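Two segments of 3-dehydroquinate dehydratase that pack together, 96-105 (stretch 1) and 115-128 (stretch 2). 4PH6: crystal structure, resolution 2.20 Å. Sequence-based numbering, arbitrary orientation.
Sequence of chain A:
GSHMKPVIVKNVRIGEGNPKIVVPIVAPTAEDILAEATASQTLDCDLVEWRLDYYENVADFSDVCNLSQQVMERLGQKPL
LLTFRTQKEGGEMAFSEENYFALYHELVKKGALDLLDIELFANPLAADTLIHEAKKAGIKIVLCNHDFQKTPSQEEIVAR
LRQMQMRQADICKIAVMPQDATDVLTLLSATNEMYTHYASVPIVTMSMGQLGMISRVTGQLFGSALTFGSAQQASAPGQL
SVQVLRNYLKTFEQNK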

# COMPACT_ATOMS: atom_id res chain seq x y z
N SER A 96 -24.84 0.82 -28.79
CA SER A 96 -26.15 1.27 -28.34
C SER A 96 -26.54 0.57 -27.04
O SER A 96 -26.13 -0.57 -26.80
N GLU A 97 -27.31 1.26 -26.20
CA GLU A 97 -27.91 0.63 -25.03
C GLU A 97 -28.67 -0.66 -25.41
O GLU A 97 -28.55 -1.67 -24.73
N GLU A 98 -29.43 -0.61 -26.51
CA GLU A 98 -30.22 -1.76 -26.96
C GLU A 98 -29.34 -2.97 -27.25
O GLU A 98 -29.66 -4.09 -26.85
N ASN A 99 -28.23 -2.74 -27.95
CA ASN A 99 -27.26 -3.80 -28.21
C ASN A 99 -26.56 -4.27 -26.93
O ASN A 99 -26.23 -5.44 -26.78
N TYR A 100 -26.35 -3.34 -26.01
CA TYR A 100 -25.75 -3.68 -24.74
C TYR A 100 -26.63 -4.71 -24.02
O TYR A 100 -26.17 -5.80 -23.66
N PHE A 101 -27.91 -4.39 -23.85
CA PHE A 101 -28.80 -5.30 -23.13
C PHE A 101 -29.18 -6.55 -23.93
O PHE A 101 -29.38 -7.62 -23.35
N ALA A 102 -29.27 -6.43 -25.25
CA ALA A 102 -29.60 -7.58 -26.10
C ALA A 102 -28.51 -8.66 -26.05
O ALA A 102 -28.80 -9.87 -25.99
N LEU A 103 -27.25 -8.22 -26.07
CA LEU A 103 -26.09 -9.12 -25.98
C LEU A 103 -26.09 -9.90 -24.67
O LEU A 103 -25.91 -11.12 -24.67
N TYR A 104 -26.26 -9.18 -23.57
CA TYR A 104 -26.27 -9.80 -22.25
C TYR A 104 -27.43 -10.79 -22.09
O TYR A 104 -27.24 -11.89 -21.56
N HIS A 105 -28.63 -10.41 -22.54
CA HIS A 105 -29.79 -11.30 -22.48
C HIS A 105 -29.49 -12.60 -23.24
O HIS A 105 -29.82 -13.69 -22.75
N LEU A 115 -20.28 -15.16 -13.71
CA LEU A 115 -20.56 -13.83 -13.19
C LEU A 115 -20.82 -12.88 -14.35
O LEU A 115 -20.22 -12.98 -15.41
N LEU A 116 -21.74 -11.95 -14.13
CA LEU A 116 -22.07 -10.98 -15.16
C LEU A 116 -21.83 -9.57 -14.63
O LEU A 116 -22.32 -9.20 -13.56
N ASP A 117 -21.04 -8.81 -15.39
CA ASP A 117 -20.76 -7.43 -15.10
C ASP A 117 -21.85 -6.51 -15.69
O ASP A 117 -22.11 -6.52 -16.89
N ILE A 118 -22.46 -5.69 -14.83
CA ILE A 118 -23.47 -4.73 -15.26
C ILE A 118 -23.18 -3.37 -14.63
O ILE A 118 -23.06 -3.24 -13.42
N GLU A 119 -23.06 -2.35 -15.47
CA GLU A 119 -22.76 -1.02 -14.97
C GLU A 119 -23.95 -0.42 -14.22
O GLU A 119 -25.07 -0.40 -14.73
N LEU A 120 -23.68 0.03 -13.00
CA LEU A 120 -24.67 0.69 -12.15
C LEU A 120 -25.52 1.70 -12.92
O LEU A 120 -26.73 1.76 -12.74
N PHE A 121 -24.88 2.49 -13.77
CA PHE A 121 -25.52 3.63 -14.44
C PHE A 121 -26.28 3.33 -15.73
O PHE A 121 -26.87 4.18 -16.27
N ALA A 122 -26.24 2.11 -16.20
CA ALA A 122 -26.99 1.71 -17.36
C ALA A 122 -28.43 1.72 -16.98
O ALA A 122 -28.74 1.69 -15.86
N ASN A 123 -29.29 1.75 -17.98
CA ASN A 123 -30.74 1.79 -17.78
C ASN A 123 -31.17 0.73 -16.81
O ASN A 123 -31.17 -0.41 -17.05
N PRO A 124 -31.57 1.21 -15.66
CA PRO A 124 -31.90 0.38 -14.52
C PRO A 124 -33.10 -0.52 -14.72
O PRO A 124 -33.09 -1.60 -14.23
N LEU A 125 -34.14 -0.05 -15.38
CA LEU A 125 -35.30 -0.86 -15.62
C LEU A 125 -34.91 -2.01 -16.50
O LEU A 125 -35.23 -3.11 -16.21
N ALA A 126 -34.16 -1.75 -17.54
CA ALA A 126 -33.62 -2.82 -18.37
C ALA A 126 -32.64 -3.68 -17.59
O ALA A 126 -32.66 -4.82 -17.72
N ALA A 127 -31.81 -3.05 -16.79
CA ALA A 127 -30.78 -3.77 -16.07
C ALA A 127 -31.39 -4.65 -14.99
O ALA A 127 -30.96 -5.79 -14.80
N ASP A 128 -32.40 -4.14 -14.29
CA ASP A 128 -33.04 -4.93 -13.24
C ASP A 128 -33.67 -6.20 -13.82
O ASP A 128 -33.53 -7.29 -13.27

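Helix 97-105 of 3-dehydroquinate dehydratase lies nearly antiparallel to strand 115-119 (166° between their directions, axes 10.9 Å apart at closest approach), and it also meets the turn and the helix start that follow the strand; the contact buries 487 Å² in all. Three aromatic residues, Phe-101, Tyr-104 and Tyr-100, carry most of the helix's share, each with its CA-to-CB bond toward stretch 2.

Phe-101, the most extensively covered residue (92 Å²), takes chi1 m (-74°) and lays its ring against the start of helix 124-128. The methyl of Ala-126 sits almost on the ring normal, with Ala-126 CB 3.5 Å from the centroid of the Phe-101 ring and only 6° off axis, a CH-pi contact over the face. Phe-101 CE1 also reaches Ala-127 CB (3.8 Å), and Phe-101 CZ reaches Ala-122 CB (3.9 Å), while Phe-101 CZ lies 3.4 Å from Asn-123 O, which is itself engaged as acceptor from Ala-127 N (2.7 Å).

Tyr-104, chi1 m (-84°), packs against the strand. Leu-116, chi1 t and chi2 p, has its CA-to-CB bond toward stretch 1 and places CD1 over one face of the Tyr-104 ring, 3.6 Å from the centroid and 10° off the normal. Ile-118 (m, t), its CA-to-CB bond directed sideways, brings CG1 to 4.3 Å from Tyr-104 CE2. The phenol oxygen extends past these apolar contacts, so that Tyr-104 OH is 2.8 Å from Asp-117 O.

Tyr-100 adopts chi1 t (177°) and sends its hydroxyl to the end of the strand, where Glu-119 N donates a weak hydrogen bond to Tyr-100 OH (3.4 Å, 167°). Tyr-100 CE2 is 4.2 Å from Ala-122 CB, so the Ala-122 methyl touches both this ring and that of Phe-101. Water 2 links the two tyrosines to the strand: its oxygen lies 2.6 Å from Tyr-100 OH and 3.2 Å from Tyr-104 OH, and it donates to Asp-117 OD1 at 2.6 Å.

At the more open margin, Glu-97 (t, t) and Asn-123 (chi1 t) each have the CA-to-CB bond toward the other's stretch, with Glu-97 OE1 3.5 Å from Asn-123 ND2. Water 1 bridges them, donating to Glu-97 OE2 (2.9 Å) and accepting from Asn-123 N (2.8 Å). Asn-123 also caps its helix, its OD1 accepting from Ala-126 N at 2.8 Å; Ser-96, chi1 p, caps the other, its OG accepting from Asn-99 N at 3.0 Å.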

# COMPACT_ATOMS: atom_id res chain seq x y z
CB SER A 96 -27.20 0.98 -29.40
OG SER A 96 -27.39 -0.42 -29.57
CB GLU A 97 -28.86 1.61 -24.32
CG GLU A 97 -29.81 0.95 -23.32
CD GLU A 97 -30.81 1.93 -22.72
OE1 GLU A 97 -32.03 1.63 -22.76
OE2 GLU A 97 -30.38 2.98 -22.20
CB GLU A 98 -31.05 -1.39 -28.20
CG GLU A 98 -31.85 -2.54 -28.82
CD GLU A 98 -32.39 -2.18 -30.20
OE1 GLU A 98 -31.86 -1.21 -30.79
OE2 GLU A 98 -33.32 -2.85 -30.70
CB ASN A 99 -26.22 -3.35 -29.24
CG ASN A 99 -26.72 -3.46 -30.67
OD1 ASN A 99 -27.57 -4.29 -30.97
ND2 ASN A 99 -26.20 -2.61 -31.55
CB TYR A 100 -25.56 -2.43 -23.88
CG TYR A 100 -25.00 -2.70 -22.51
CD1 TYR A 100 -23.64 -2.91 -22.31
CD2 TYR A 100 -25.83 -2.71 -21.39
CE1 TYR A 100 -23.13 -3.15 -21.04
CE2 TYR A 100 -25.32 -2.94 -20.12
CZ TYR A 100 -23.97 -3.16 -19.95
OH TYR A 100 -23.46 -3.39 -18.69
CB PHE A 101 -30.05 -4.55 -22.67
CG PHE A 101 -29.80 -3.64 -21.52
CD1 PHE A 101 -29.63 -4.14 -20.25
CD2 PHE A 101 -29.69 -2.27 -21.72
CE1 PHE A 101 -29.39 -3.31 -19.19
CE2 PHE A 101 -29.45 -1.43 -20.66
CZ PHE A 101 -29.30 -1.95 -19.39
CB ALA A 102 -29.85 -7.13 -27.53
CB LEU A 103 -24.79 -8.34 -26.10
CG LEU A 103 -23.48 -9.14 -25.97
CD1 LEU A 103 -23.51 -10.46 -26.73
CD2 LEU A 103 -22.30 -8.30 -26.44
CB TYR A 104 -26.35 -8.71 -21.17
CG TYR A 104 -25.01 -8.10 -20.78
CD1 TYR A 104 -23.81 -8.61 -21.27
CD2 TYR A 104 -24.95 -7.04 -19.88
CE1 TYR A 104 -22.59 -8.06 -20.89
CE2 TYR A 104 -23.76 -6.49 -19.50
CZ TYR A 104 -22.58 -7.00 -20.00
OH TYR A 104 -21.38 -6.43 -19.60
CB HIS A 105 -31.04 -10.62 -23.06
CG HIS A 105 -31.86 -9.87 -22.05
ND1 HIS A 105 -32.44 -10.47 -20.95
CD2 HIS A 105 -32.23 -8.56 -21.99
CE1 HIS A 105 -33.09 -9.57 -20.25
NE2 HIS A 105 -32.99 -8.40 -20.86
CB LEU A 115 -19.40 -13.30 -12.34
CG LEU A 115 -18.93 -14.17 -11.18
CD1 LEU A 115 -17.73 -14.99 -11.60
CD2 LEU A 115 -18.62 -13.31 -9.99
CB LEU A 116 -23.53 -11.14 -15.63
CG LEU A 116 -24.08 -10.22 -16.73
CD1 LEU A 116 -23.16 -10.19 -17.95
CD2 LEU A 116 -25.52 -10.62 -17.13
CB ASP A 117 -19.37 -7.05 -15.66
CG ASP A 117 -19.02 -5.58 -15.42
OD1 ASP A 117 -19.66 -4.71 -16.05
OD2 ASP A 117 -18.07 -5.30 -14.66
CB ILE A 118 -24.89 -5.18 -14.87
CG1 ILE A 118 -25.21 -6.54 -15.50
CG2 ILE A 118 -25.93 -4.11 -15.28
CD1 ILE A 118 -26.54 -7.10 -15.08
CB GLU A 119 -22.30 -0.13 -16.11
CG GLU A 119 -21.01 -0.63 -16.71
CD GLU A 119 -20.53 0.15 -17.91
OE1 GLU A 119 -21.22 1.11 -18.33
OE2 GLU A 119 -19.46 -0.20 -18.43
CB LEU A 120 -23.98 1.38 -10.97
CG LEU A 120 -24.79 2.36 -10.10
CD1 LEU A 120 -25.89 1.64 -9.30
CD2 LEU A 120 -23.88 3.16 -9.16
CB PHE A 121 -24.55 4.81 -14.66
CG PHE A 121 -24.14 5.49 -13.39
CD1 PHE A 121 -22.84 5.74 -13.14
CD2 PHE A 121 -25.04 5.83 -12.46
CE1 PHE A 121 -22.44 6.34 -11.98
CE2 PHE A 121 -24.64 6.42 -11.28
CZ PHE A 121 -23.34 6.68 -11.04
CB ALA A 122 -26.59 0.33 -17.83
CB ASN A 123 -31.45 1.47 -19.09
CG ASN A 123 -32.98 1.62 -19.02
OD1 ASN A 123 -33.70 0.92 -18.37
ND2 ASN A 123 -33.43 2.58 -19.72
CB PRO A 124 -32.16 1.39 -13.42
CG PRO A 124 -31.59 2.64 -13.92
CD PRO A 124 -31.72 2.63 -15.39
CB LEU A 125 -36.40 -0.03 -16.26
CG LEU A 125 -37.66 -0.68 -16.83
CD1 LEU A 125 -37.43 -1.77 -17.85
CD2 LEU A 125 -38.50 -1.24 -15.71
CB ALA A 126 -32.95 -2.30 -19.61
CB ALA A 127 -29.74 -2.80 -15.47
CB ASP A 128 -34.08 -4.10 -12.49
CG ASP A 128 -33.45 -3.13 -11.52
OD1 ASP A 128 -32.22 -3.20 -11.32
OD2 ASP A 128 -34.19 -2.30 -10.93
O HOH W 1 -28.24 2.07 -20.52
O HOH W 2 -21.01 -3.68 -18.01